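Inositol monophosphatase family protein (Staphylococcus aureus, PDB 5J16) probably hydrolyses inositol monophosphates to myo-inositol and phosphate in a metal-dependent reaction, as a member of the inositol monophosphatase family. Local coordinates at residues A[157-162]-A[185-190]; A[91-96]-A[104-109]; A[121-126]-A[192-197]; A[211-216]-A[242-247]. All coordinates share one frame; numbering follows the deposited sequence.

Contact 1 of 4, residues A[157-162]-A[185-190]; sequences QSIIGI and SARAYG. With IPD (D-myo-inositol-1-phosphate), chain G.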
# COMPACT_ATOMS: atom_id res chain seq x y z
N GLN A 157 4.30 -0.25 18.59
CA GLN A 157 5.28 0.38 17.68
C GLN A 157 5.40 -0.37 16.32
O GLN A 157 6.47 -0.42 15.72
CB GLN A 157 6.66 0.60 18.38
CG GLN A 157 6.90 2.01 18.97
CD GLN A 157 6.65 3.24 18.02
OE1 GLN A 157 6.12 4.29 18.44
NE2 GLN A 157 7.02 3.11 16.74
N SER A 158 4.29 -0.94 15.85
CA SER A 158 4.28 -1.81 14.68
C SER A 158 3.28 -1.29 13.63
O SER A 158 2.17 -0.91 13.96
CB SER A 158 3.88 -3.25 15.08
OG SER A 158 4.89 -3.95 15.78
N ILE A 159 3.68 -1.30 12.37
CA ILE A 159 2.79 -1.05 11.20
C ILE A 159 2.26 -2.43 10.82
O ILE A 159 3.06 -3.35 10.59
CB ILE A 159 3.56 -0.46 9.97
CG1 ILE A 159 4.50 0.68 10.34
CG2 ILE A 159 2.60 0.08 8.94
CD1 ILE A 159 3.85 1.83 11.07
N ILE A 160 0.93 -2.60 10.77
CA ILE A 160 0.34 -3.91 10.41
C ILE A 160 -0.36 -3.88 9.07
O ILE A 160 -0.95 -2.86 8.70
CB ILE A 160 -0.67 -4.45 11.45
CG1 ILE A 160 -1.80 -3.45 11.71
CG2 ILE A 160 0.05 -4.83 12.73
CD1 ILE A 160 -2.74 -3.87 12.82
N GLY A 161 -0.29 -5.00 8.34
CA GLY A 161 -0.95 -5.15 7.06
C GLY A 161 -2.34 -5.70 7.31
O GLY A 161 -2.48 -6.83 7.76
N ILE A 162 -3.36 -4.90 7.03
CA ILE A 162 -4.73 -5.37 7.05
C ILE A 162 -5.68 -4.54 6.24
O ILE A 162 -5.77 -3.33 6.38
CB ILE A 162 -5.25 -5.42 8.50
CG1 ILE A 162 -6.58 -6.15 8.57
CG2 ILE A 162 -5.31 -4.04 9.13
CD1 ILE A 162 -7.06 -6.29 10.00
N SER A 185 0.30 2.07 13.18
CA SER A 185 -0.48 2.39 12.00
C SER A 185 -0.77 1.11 11.16
O SER A 185 -0.26 0.01 11.46
CB SER A 185 0.28 3.40 11.16
OG SER A 185 -0.58 3.90 10.19
N ALA A 186 -1.57 1.25 10.12
CA ALA A 186 -2.05 0.09 9.36
C ALA A 186 -1.95 0.36 7.88
O ALA A 186 -2.17 1.48 7.48
CB ALA A 186 -3.47 -0.20 9.74
N ARG A 187 -1.62 -0.66 7.08
CA ARG A 187 -1.38 -0.51 5.63
C ARG A 187 -2.13 -1.59 4.86
O ARG A 187 -2.60 -2.58 5.45
CB ARG A 187 0.12 -0.63 5.32
CG ARG A 187 0.99 0.41 6.02
CD ARG A 187 0.95 1.76 5.26
NE ARG A 187 1.83 2.75 5.89
CZ ARG A 187 1.52 3.45 6.98
NH1 ARG A 187 0.36 3.32 7.55
NH2 ARG A 187 2.37 4.35 7.47
N ALA A 188 -2.26 -1.42 3.55
CA ALA A 188 -2.99 -2.40 2.72
C ALA A 188 -2.61 -2.21 1.26
O ALA A 188 -2.88 -1.16 0.68
CB ALA A 188 -4.49 -2.27 2.90
N TYR A 189 -1.95 -3.23 0.70
CA TYR A 189 -1.31 -3.17 -0.60
C TYR A 189 -2.04 -3.97 -1.66
O TYR A 189 -1.81 -3.76 -2.86
CB TYR A 189 0.17 -3.59 -0.45
CG TYR A 189 0.95 -2.70 0.56
CD1 TYR A 189 0.94 -1.31 0.45
CD2 TYR A 189 1.71 -3.26 1.58
CE1 TYR A 189 1.65 -0.52 1.33
CE2 TYR A 189 2.42 -2.47 2.46
CZ TYR A 189 2.38 -1.10 2.34
OH TYR A 189 3.08 -0.28 3.20
N GLY A 190 -2.95 -4.85 -1.28
CA GLY A 190 -3.68 -5.63 -2.27
C GLY A 190 -2.90 -6.77 -2.93
O GLY A 190 -3.26 -7.21 -4.05
C1 IPD G . -5.99 -11.97 -3.85
C2 IPD G . -4.87 -11.06 -3.36
C3 IPD G . -5.54 -10.02 -2.42
C4 IPD G . -6.16 -10.67 -1.18
C5 IPD G . -7.20 -11.73 -1.57
C6 IPD G . -6.62 -12.74 -2.64
P1 IPD G . -5.81 -12.66 -6.47
O1 IPD G . -5.56 -12.88 -4.84
O2 IPD G . -3.86 -11.83 -2.65
O3 IPD G . -4.64 -9.01 -2.00
O4 IPD G . -6.86 -9.70 -0.45
O5 IPD G . -7.57 -12.38 -0.35
O6 IPD G . -7.65 -13.56 -3.13
O7 IPD G . -7.23 -12.83 -6.94
O8 IPD G . -5.27 -11.16 -6.80
O9 IPD G . -4.74 -13.71 -7.14

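Contact 2 of 4, residues A[91-96]-A[104-109]; sequences DPIDGT and ENFAIS. With CA (calcium ion), chain E; CA (calcium ion), chain F; IPD (D-myo-inositol-1-phosphate), chain G.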
# COMPACT_ATOMS: atom_id res chain seq x y z
N ASP A 91 0.41 -19.26 -7.90
CA ASP A 91 -0.52 -18.20 -8.18
C ASP A 91 0.17 -17.46 -9.29
O ASP A 91 1.23 -16.88 -9.07
CB ASP A 91 -0.71 -17.31 -6.94
CG ASP A 91 -1.91 -16.41 -7.03
OD1 ASP A 91 -2.42 -16.22 -8.15
OD2 ASP A 91 -2.32 -15.87 -5.97
N PRO A 92 -0.36 -17.54 -10.50
CA PRO A 92 0.28 -16.87 -11.65
C PRO A 92 0.22 -15.34 -11.60
O PRO A 92 1.14 -14.71 -12.10
CB PRO A 92 -0.49 -17.42 -12.85
CG PRO A 92 -1.82 -17.79 -12.29
CD PRO A 92 -1.50 -18.37 -10.93
N ILE A 93 -0.85 -14.75 -11.06
CA ILE A 93 -0.91 -13.29 -10.80
C ILE A 93 -1.61 -13.11 -9.47
O ILE A 93 -2.83 -13.22 -9.41
CB ILE A 93 -1.68 -12.45 -11.89
CG1 ILE A 93 -0.87 -12.32 -13.20
CG2 ILE A 93 -1.96 -11.02 -11.41
CD1 ILE A 93 -1.23 -13.33 -14.26
N ASP A 94 -0.83 -12.84 -8.42
CA ASP A 94 -1.37 -12.45 -7.14
C ASP A 94 -1.47 -10.94 -7.16
O ASP A 94 -0.50 -10.27 -7.36
CB ASP A 94 -0.51 -12.93 -5.98
CG ASP A 94 -1.20 -12.72 -4.62
OD1 ASP A 94 -2.39 -13.14 -4.46
OD2 ASP A 94 -0.59 -12.10 -3.72
N GLY A 95 -2.67 -10.45 -6.88
CA GLY A 95 -3.02 -9.07 -7.03
C GLY A 95 -3.58 -8.76 -8.40
O GLY A 95 -3.07 -7.84 -9.06
N THR A 96 -4.61 -9.48 -8.84
CA THR A 96 -5.22 -9.17 -10.16
C THR A 96 -5.92 -7.82 -10.22
O THR A 96 -5.92 -7.19 -11.26
CB THR A 96 -6.20 -10.24 -10.70
OG1 THR A 96 -6.82 -10.91 -9.62
CG2 THR A 96 -5.47 -11.25 -11.52
N GLU A 104 0.73 -2.66 -11.95
CA GLU A 104 1.89 -2.94 -11.10
C GLU A 104 1.41 -3.46 -9.75
O GLU A 104 0.22 -3.59 -9.53
CB GLU A 104 2.77 -1.68 -10.94
CG GLU A 104 2.03 -0.48 -10.34
CD GLU A 104 2.91 0.74 -10.04
OE1 GLU A 104 2.37 1.70 -9.42
OE2 GLU A 104 4.12 0.74 -10.40
N ASN A 105 2.36 -3.74 -8.84
CA ASN A 105 2.08 -4.25 -7.50
C ASN A 105 1.36 -5.62 -7.53
O ASN A 105 0.48 -5.87 -6.70
CB ASN A 105 1.28 -3.23 -6.68
CG ASN A 105 1.91 -1.84 -6.68
OD1 ASN A 105 3.11 -1.70 -6.53
ND2 ASN A 105 1.12 -0.83 -6.83
N PHE A 106 1.74 -6.48 -8.48
CA PHE A 106 1.26 -7.85 -8.53
C PHE A 106 2.46 -8.73 -8.62
O PHE A 106 3.51 -8.29 -9.07
CB PHE A 106 0.31 -8.12 -9.74
CG PHE A 106 0.92 -7.81 -11.07
CD1 PHE A 106 1.64 -8.79 -11.77
CD2 PHE A 106 0.80 -6.55 -11.62
CE1 PHE A 106 2.21 -8.52 -13.02
CE2 PHE A 106 1.41 -6.26 -12.85
CZ PHE A 106 2.10 -7.26 -13.56
N ALA A 107 2.29 -9.98 -8.20
CA ALA A 107 3.39 -10.94 -8.12
C ALA A 107 3.00 -12.26 -8.72
O ALA A 107 1.81 -12.66 -8.66
CB ALA A 107 3.79 -11.17 -6.66
N ILE A 108 3.99 -12.95 -9.29
CA ILE A 108 3.91 -14.40 -9.52
C ILE A 108 4.40 -15.05 -8.23
O ILE A 108 5.46 -14.67 -7.75
CB ILE A 108 4.77 -14.88 -10.70
CG1 ILE A 108 4.39 -14.12 -11.95
CG2 ILE A 108 4.56 -16.38 -10.95
CD1 ILE A 108 5.29 -14.39 -13.11
N SER A 109 3.63 -15.99 -7.67
CA SER A 109 4.04 -16.75 -6.46
C SER A 109 4.19 -18.24 -6.76
O SER A 109 3.29 -18.85 -7.37
CB SER A 109 3.05 -16.55 -5.31
OG SER A 109 3.44 -17.29 -4.14
CA CA E . -4.01 -14.70 -5.17
CA CA F . -4.40 -15.13 -9.06
C1 IPD G . -5.99 -11.97 -3.85
C2 IPD G . -4.87 -11.06 -3.36
C3 IPD G . -5.54 -10.02 -2.42
C4 IPD G . -6.16 -10.67 -1.18
C5 IPD G . -7.20 -11.73 -1.57
C6 IPD G . -6.62 -12.74 -2.64
P1 IPD G . -5.81 -12.66 -6.47
O1 IPD G . -5.56 -12.88 -4.84
O2 IPD G . -3.86 -11.83 -2.65
O3 IPD G . -4.64 -9.01 -2.00
O4 IPD G . -6.86 -9.70 -0.45
O5 IPD G . -7.57 -12.38 -0.35
O6 IPD G . -7.65 -13.56 -3.13
O7 IPD G . -7.23 -12.83 -6.94
O8 IPD G . -5.27 -11.16 -6.80
O9 IPD G . -4.74 -13.71 -7.14
O HOH W 1 -5.81 -16.31 -5.15

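Contact 3 of 4, residues A[121-126]-A[192-197]; sequences GFVYDV and AALEIV. With IPD (D-myo-inositol-1-phosphate), chain G.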
# COMPACT_ATOMS: atom_id res chain seq x y z
N GLY A 121 10.81 -21.11 -2.15
CA GLY A 121 9.76 -20.14 -2.32
C GLY A 121 10.25 -19.00 -3.19
O GLY A 121 11.39 -18.53 -3.04
N PHE A 122 9.37 -18.57 -4.09
CA PHE A 122 9.60 -17.47 -5.04
C PHE A 122 8.37 -16.54 -5.10
O PHE A 122 7.24 -16.99 -5.30
CB PHE A 122 9.81 -17.98 -6.46
CG PHE A 122 10.94 -18.98 -6.62
CD1 PHE A 122 12.24 -18.56 -6.91
CD2 PHE A 122 10.69 -20.35 -6.51
CE1 PHE A 122 13.27 -19.49 -7.08
CE2 PHE A 122 11.71 -21.28 -6.69
CZ PHE A 122 13.01 -20.85 -6.97
N VAL A 123 8.63 -15.25 -4.96
CA VAL A 123 7.64 -14.21 -5.15
C VAL A 123 8.26 -13.13 -6.00
O VAL A 123 9.14 -12.43 -5.56
CB VAL A 123 7.18 -13.60 -3.80
CG1 VAL A 123 6.15 -12.49 -4.03
CG2 VAL A 123 6.60 -14.69 -2.90
N TYR A 124 7.75 -12.98 -7.22
CA TYR A 124 8.33 -12.08 -8.19
C TYR A 124 7.44 -10.88 -8.44
O TYR A 124 6.42 -11.00 -9.10
CB TYR A 124 8.57 -12.85 -9.47
CG TYR A 124 9.30 -12.13 -10.58
CD1 TYR A 124 10.38 -11.28 -10.34
CD2 TYR A 124 8.97 -12.38 -11.89
CE1 TYR A 124 11.03 -10.63 -11.39
CE2 TYR A 124 9.63 -11.77 -12.93
CZ TYR A 124 10.65 -10.91 -12.69
OH TYR A 124 11.24 -10.36 -13.80
N ASP A 125 7.84 -9.73 -7.89
CA ASP A 125 7.25 -8.41 -8.27
C ASP A 125 7.62 -8.10 -9.74
O ASP A 125 8.69 -7.57 -10.01
CB ASP A 125 7.75 -7.30 -7.36
CG ASP A 125 6.99 -6.00 -7.55
OD1 ASP A 125 6.43 -5.81 -8.65
OD2 ASP A 125 6.90 -5.23 -6.59
N VAL A 126 6.73 -8.48 -10.65
CA VAL A 126 7.02 -8.50 -12.07
C VAL A 126 7.41 -7.09 -12.58
O VAL A 126 8.45 -6.93 -13.22
CB VAL A 126 5.81 -9.09 -12.84
CG1 VAL A 126 5.86 -8.77 -14.31
CG2 VAL A 126 5.73 -10.59 -12.61
N ALA A 192 -1.47 -10.41 -1.14
CA ALA A 192 -1.10 -11.21 -0.01
C ALA A 192 0.37 -11.71 -0.11
O ALA A 192 1.14 -11.69 0.87
CB ALA A 192 -2.07 -12.36 0.15
N ALA A 193 0.76 -12.17 -1.29
CA ALA A 193 2.13 -12.67 -1.47
C ALA A 193 3.13 -11.58 -1.17
O ALA A 193 4.06 -11.83 -0.42
CB ALA A 193 2.34 -13.20 -2.86
N LEU A 194 2.92 -10.37 -1.74
CA LEU A 194 3.83 -9.21 -1.51
C LEU A 194 3.76 -8.64 -0.10
O LEU A 194 4.77 -8.15 0.40
CB LEU A 194 3.62 -8.06 -2.52
CG LEU A 194 4.09 -8.35 -3.94
CD1 LEU A 194 3.64 -7.22 -4.85
CD2 LEU A 194 5.60 -8.52 -4.01
N GLU A 195 2.61 -8.72 0.55
CA GLU A 195 2.51 -8.38 1.96
C GLU A 195 3.18 -9.33 2.94
O GLU A 195 3.69 -8.91 3.97
CB GLU A 195 1.07 -8.15 2.35
CG GLU A 195 0.64 -6.82 1.79
CD GLU A 195 -0.79 -6.55 1.96
OE1 GLU A 195 -1.55 -6.93 1.06
OE2 GLU A 195 -1.12 -5.99 3.01
N ILE A 196 3.14 -10.61 2.65
CA ILE A 196 3.92 -11.58 3.41
C ILE A 196 5.44 -11.27 3.21
O ILE A 196 6.21 -11.22 4.17
CB ILE A 196 3.60 -13.00 2.93
CG1 ILE A 196 2.17 -13.36 3.35
CG2 ILE A 196 4.60 -14.02 3.49
CD1 ILE A 196 1.59 -14.57 2.62
N VAL A 197 5.85 -11.03 1.96
CA VAL A 197 7.23 -10.64 1.69
C VAL A 197 7.60 -9.28 2.36
O VAL A 197 8.74 -9.11 2.80
CB VAL A 197 7.48 -10.61 0.17
CG1 VAL A 197 8.72 -9.82 -0.22
CG2 VAL A 197 7.54 -12.05 -0.38
C1 IPD G . -5.99 -11.97 -3.85
C2 IPD G . -4.87 -11.06 -3.36
C3 IPD G . -5.54 -10.02 -2.42
C4 IPD G . -6.16 -10.67 -1.18
C5 IPD G . -7.20 -11.73 -1.57
C6 IPD G . -6.62 -12.74 -2.64
P1 IPD G . -5.81 -12.66 -6.47
O1 IPD G . -5.56 -12.88 -4.84
O2 IPD G . -3.86 -11.83 -2.65
O3 IPD G . -4.64 -9.01 -2.00
O4 IPD G . -6.86 -9.70 -0.45
O5 IPD G . -7.57 -12.38 -0.35
O6 IPD G . -7.65 -13.56 -3.13
O7 IPD G . -7.23 -12.83 -6.94
O8 IPD G . -5.27 -11.16 -6.80
O9 IPD G . -4.74 -13.71 -7.14

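Contact 4 of 4, residues A[211-216]-A[242-247]; sequences RLQPWD and SGPNSI. With CA (calcium ion), chain E; IPD (D-myo-inositol-1-phosphate), chain G.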
# COMPACT_ATOMS: atom_id res chain seq x y z
N ARG A 211 -9.11 -15.07 5.11
CA ARG A 211 -9.11 -16.08 4.05
C ARG A 211 -7.96 -15.91 3.02
O ARG A 211 -7.90 -14.96 2.25
CB ARG A 211 -10.46 -16.10 3.31
CG ARG A 211 -10.58 -17.30 2.37
CD ARG A 211 -11.98 -17.61 1.80
NE ARG A 211 -12.03 -19.04 1.40
CZ ARG A 211 -12.54 -20.06 2.11
NH1 ARG A 211 -13.15 -19.86 3.27
NH2 ARG A 211 -12.47 -21.30 1.63
N LEU A 212 -7.07 -16.89 3.02
CA LEU A 212 -6.15 -17.12 1.94
C LEU A 212 -6.17 -18.57 1.43
O LEU A 212 -6.45 -19.50 2.18
CB LEU A 212 -4.77 -16.78 2.45
CG LEU A 212 -4.06 -15.61 1.79
CD1 LEU A 212 -4.92 -14.43 1.42
CD2 LEU A 212 -2.85 -15.21 2.65
N GLN A 213 -5.83 -18.77 0.16
CA GLN A 213 -5.60 -20.10 -0.38
C GLN A 213 -4.09 -20.47 -0.33
O GLN A 213 -3.22 -19.56 -0.23
CB GLN A 213 -6.12 -20.18 -1.80
CG GLN A 213 -7.64 -20.04 -1.93
CD GLN A 213 -8.44 -21.25 -1.45
OE1 GLN A 213 -9.56 -21.08 -0.98
NE2 GLN A 213 -7.88 -22.46 -1.53
N PRO A 214 -3.76 -21.80 -0.34
CA PRO A 214 -2.36 -22.20 -0.34
C PRO A 214 -1.48 -21.50 -1.39
O PRO A 214 -0.33 -21.23 -1.11
CB PRO A 214 -2.43 -23.70 -0.66
CG PRO A 214 -3.76 -24.13 -0.22
CD PRO A 214 -4.64 -22.95 -0.55
N TRP A 215 -1.99 -21.25 -2.59
CA TRP A 215 -1.20 -20.55 -3.65
C TRP A 215 -0.82 -19.10 -3.28
O TRP A 215 0.18 -18.57 -3.79
CB TRP A 215 -1.86 -20.62 -5.03
CG TRP A 215 -3.36 -20.38 -5.06
CD1 TRP A 215 -3.98 -19.18 -5.11
CD2 TRP A 215 -4.39 -21.38 -5.03
NE1 TRP A 215 -5.35 -19.35 -5.09
CE2 TRP A 215 -5.63 -20.69 -5.05
CE3 TRP A 215 -4.39 -22.79 -4.94
CZ2 TRP A 215 -6.88 -21.36 -5.02
CZ3 TRP A 215 -5.62 -23.46 -4.89
CH2 TRP A 215 -6.85 -22.75 -4.94
N ASP A 216 -1.58 -18.47 -2.40
CA ASP A 216 -1.29 -17.09 -1.96
C ASP A 216 -0.13 -17.03 -0.95
O ASP A 216 0.58 -16.02 -0.89
CB ASP A 216 -2.54 -16.40 -1.32
CG ASP A 216 -3.72 -16.20 -2.31
OD1 ASP A 216 -4.90 -16.44 -1.87
OD2 ASP A 216 -3.46 -15.80 -3.49
N SER A 242 -2.44 -28.05 2.31
CA SER A 242 -3.66 -28.88 2.15
C SER A 242 -4.97 -28.15 2.15
O SER A 242 -5.98 -28.74 1.86
CB SER A 242 -3.76 -30.00 3.23
OG SER A 242 -3.56 -29.47 4.53
N GLY A 243 -5.00 -26.87 2.50
CA GLY A 243 -6.24 -26.11 2.37
C GLY A 243 -6.17 -24.61 2.62
O GLY A 243 -5.17 -24.10 3.10
N PRO A 244 -7.27 -23.93 2.35
CA PRO A 244 -7.34 -22.53 2.67
C PRO A 244 -7.26 -22.32 4.17
O PRO A 244 -7.48 -23.24 4.91
CB PRO A 244 -8.71 -22.10 2.15
CG PRO A 244 -9.53 -23.33 2.17
CD PRO A 244 -8.60 -24.51 2.16
N ASN A 245 -6.94 -21.10 4.58
CA ASN A 245 -6.87 -20.76 5.98
C ASN A 245 -6.85 -19.23 6.19
O ASN A 245 -6.71 -18.47 5.23
CB ASN A 245 -5.62 -21.38 6.62
CG ASN A 245 -5.89 -21.95 8.02
OD1 ASN A 245 -6.82 -21.56 8.75
ND2 ASN A 245 -5.03 -22.89 8.40
N SER A 246 -6.97 -18.82 7.45
CA SER A 246 -6.77 -17.44 7.90
C SER A 246 -5.29 -17.34 8.18
O SER A 246 -4.61 -18.35 8.11
CB SER A 246 -7.62 -17.10 9.14
OG SER A 246 -7.22 -17.84 10.28
N ILE A 247 -4.81 -16.13 8.48
CA ILE A 247 -3.40 -15.79 8.44
C ILE A 247 -3.06 -14.79 9.53
O ILE A 247 -3.68 -13.76 9.62
CB ILE A 247 -3.03 -15.10 7.10
CG1 ILE A 247 -3.55 -15.87 5.90
CG2 ILE A 247 -1.53 -15.00 6.92
CD1 ILE A 247 -2.92 -17.25 5.68
CA CA E . -4.01 -14.70 -5.17
C1 IPD G . -5.99 -11.97 -3.85
C2 IPD G . -4.87 -11.06 -3.36
C3 IPD G . -5.54 -10.02 -2.42
C4 IPD G . -6.16 -10.67 -1.18
C5 IPD G . -7.20 -11.73 -1.57
C6 IPD G . -6.62 -12.74 -2.64
P1 IPD G . -5.81 -12.66 -6.47
O1 IPD G . -5.56 -12.88 -4.84
O2 IPD G . -3.86 -11.83 -2.65
O3 IPD G . -4.64 -9.01 -2.00
O4 IPD G . -6.86 -9.70 -0.45
O5 IPD G . -7.57 -12.38 -0.35
O6 IPD G . -7.65 -13.56 -3.13
O7 IPD G . -7.23 -12.83 -6.94
O8 IPD G . -5.27 -11.16 -6.80
O9 IPD G . -4.74 -13.71 -7.14
O HOH W 1 -5.81 -16.31 -5.15

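Contact 1 of 4, residues A[157-162]-A[185-190]
Ile159 and Arg187 meet on one face of a pair of parallel strands, their side chains running askew to each other. The methyl CG2 of Ile159 sits 3.4 Å from Arg187 CG, and the same methyl lies over one face of the guanidinium, about 4.0 Å above the plane and over its centre. The arginine reaches this position by folding back: a bend at chi2 (-80°) turns the chain toward the start of its own strand, where NH1 donates to Ser185 OG at 2.9 Å. A second bond from NH1, to Ala186 O, lies in the guanidinium plane but approaches that carbonyl from above its own plane. With the far end of the group bonded to Asn98 of the second subunit, these bonds probably limit its rotation. Beside it, Ile159 CD1 packs 3.9 Å from Ser185 CB.

Strands 159-161 and 185-187 form the edge of the mixed five-stranded sheet, with 185-187 outermost within the chain. Ile160 N donates to Ser185 O, Arg187 N to Ile160 O at 2.8 Å, and Ile162 N to Arg187 O. Ile160 thus bonds to the residues before and after its partner Ala186, the pattern of a parallel ladder.

On the face bearing Ile160 and Ala186 the chemistry is purely apolar. Ile160 holds CG1 between its backbone N and carbonyl carbon (chi1 56°), which brings that carbon to 4.2 Å from Ala186 CB; Ile162 CG2 approaches the same methyl. Helix 172-182 packs over this face, Ile179 touching Ile160 and Phe176 touching Ile162.

Contact 2 of 4, residues A[91-96]-A[104-109]
Asp91 and Ser109 pair across two antiparallel strands, and beyond them a beta bulge shifts the register by one before Asp94 pairs with Ala107. The sequence from Asp91 to Thr96, DPIDGT, is the metal-binding signature of the inositol monophosphatase family. The packed side is the ladder: both pairs are doubly hydrogen-bonded, the shortest link being Asp94 N to Ala107 O at 2.7 Å. Ile93 CG2 lies alongside Phe106 CB at 4.0 Å, both side chains pointing the same way, and Ile108 CG1 rests on Pro92 O at 3.3 Å. Helix 10-31 closes over Phe106 and Ile108.

The other side opens on metals and ligand instead of side-chain packing. Asp91 extends its carboxylate away from its own backbone N (chi1 -165°) and bridges two calcium ions, one through each oxygen; Ile93 O binds one of them, Asp94 OD1 the other. Glu73 and Asp216 add to these sites. Phosphate oxygen O9 binds both ions. The phosphate is also held just after the bulge, where Gly95 occupies the N-cap of the following helix. Phosphate oxygen O8 accepts from Gly95 N and Thr96 N, each at 2.7 Å, while inositol hydroxyl O2 donates to Asp94 OD1 at 2.7 Å.

Contact 3 of 4, residues A[121-126]-A[192-197]
Val123 faces helix 192-200 from strand 117-125, which lies in the seven-stranded sheet; the segments run at 108° to each other, with their axes 9.0 Å apart at closest approach. Phe122, just before it, turns to the sheet's other face, against helix 10-31. Val123 then carries most of the contact. Its CG1, opposite the backbone N (chi1 179°), lies 4.0 Å from Ala193 CB and equally far from Leu194 CD2, wedged between these two neighbours on the helix. From the next turn, Val197 runs antiparallel alongside, its CG2 meeting Val123 CB and CG2, each at 3.8 Å. Tyr124 points away again, as the alternation of a strand demands. Asp125 closes the contact at its margin: CB comes within 4.2 Å of Leu194 CD2, the two side chains crossing at about a right angle, while OD1 is bonded to Ala128 N.

Helix 214-225 completes this apolar layer through Ile223, which touches both Val123 and Val197. The sheet-on-helix packing belongs to the layered alpha/beta fold of the inositol monophosphatases. Of the amides at the helix start, Ala192 N donates to inositol O2 at 3.2 Å and Ala193 N to Asp94 OD2. The contacts are essentially apolar, with no hydrogen bond between the segments, so against this strand the helix is packed through apolar side chains.

Contact 4 of 4, residues A[211-216]-A[242-247]
Leu212, on one face of a short antiparallel pair, meets Ile247 nearly at right angles. Its CB lies 3.8 Å from both CG1 and CD1 of Ile247, and CG follows a little farther from the same CG1. At the branch the two methyls part: CD2 presses on Ile247 CG1 at 3.4 Å, the tightest apolar approach between these segments, whereas CD1 heads for the inositol phosphate and comes to 3.8 Å from hydroxyl O5. One leucine thus packs against the sheet with one methyl and borders the ligand with the other. Tyr207 and Phe217 also touch it.

The backbone holds the residue in register. Leu212 N donates to Asn245 O at 2.7 Å, almost straight (171°), and Asn245 N returns a bond to Leu212 O, making a single hydrogen-bonded antiparallel pair. Toward the surface, two longer side chains run alongside Pro244: Gln213, whose OE1 sits 3.4 Å from Pro244 CB, and Arg211, whose NH2 comes within 3.6 Å of Pro244 CG. Pro214 CG rests near Gly243 O.

A helix, weakly bonded at first, begins about Pro214, and the Asp216 carboxylate reaches back to Gln213 N. OD1 accepts on its anti side, 28° out of the carboxylate plane, which probably helps orient the group; OD2 binds a calcium ion at 2.1 Å. Trp215 lies over Gln213 CB and offers NE1, weakly, to the water on that ion. This Trp-Asp pair at a helix start, with its aspartate on the metal, is the second signature of inositol monophosphatases, joining the aspartates of segment 91-96 at the metal site.

How the contacts relate
Contacts 1 and 4 reach the same five-stranded sheet, the first at its parallel edge beside the second subunit, the second where an antiparallel pair leads into helix 214-225. Contacts 2 and 3 share the seven-stranded sheet, through neighbouring strands 107-114 and 117-125. Contacts 1 and 2 are buried, contact 3 is largely so, and contact 4 is only partly buried, with Arg211 exposed. Their chemistry differs accordingly: ladder bonds and a clamped arginine in 1, ladder bonds and metal ligands in 2, apolar packing alone in 3, and a backbone pair, leucine packing and one metal ligand in 4. All four touch the inositol phosphate; Asp91, Asp94 and Asp216 bring contacts 2 and 4 to one calcium ion.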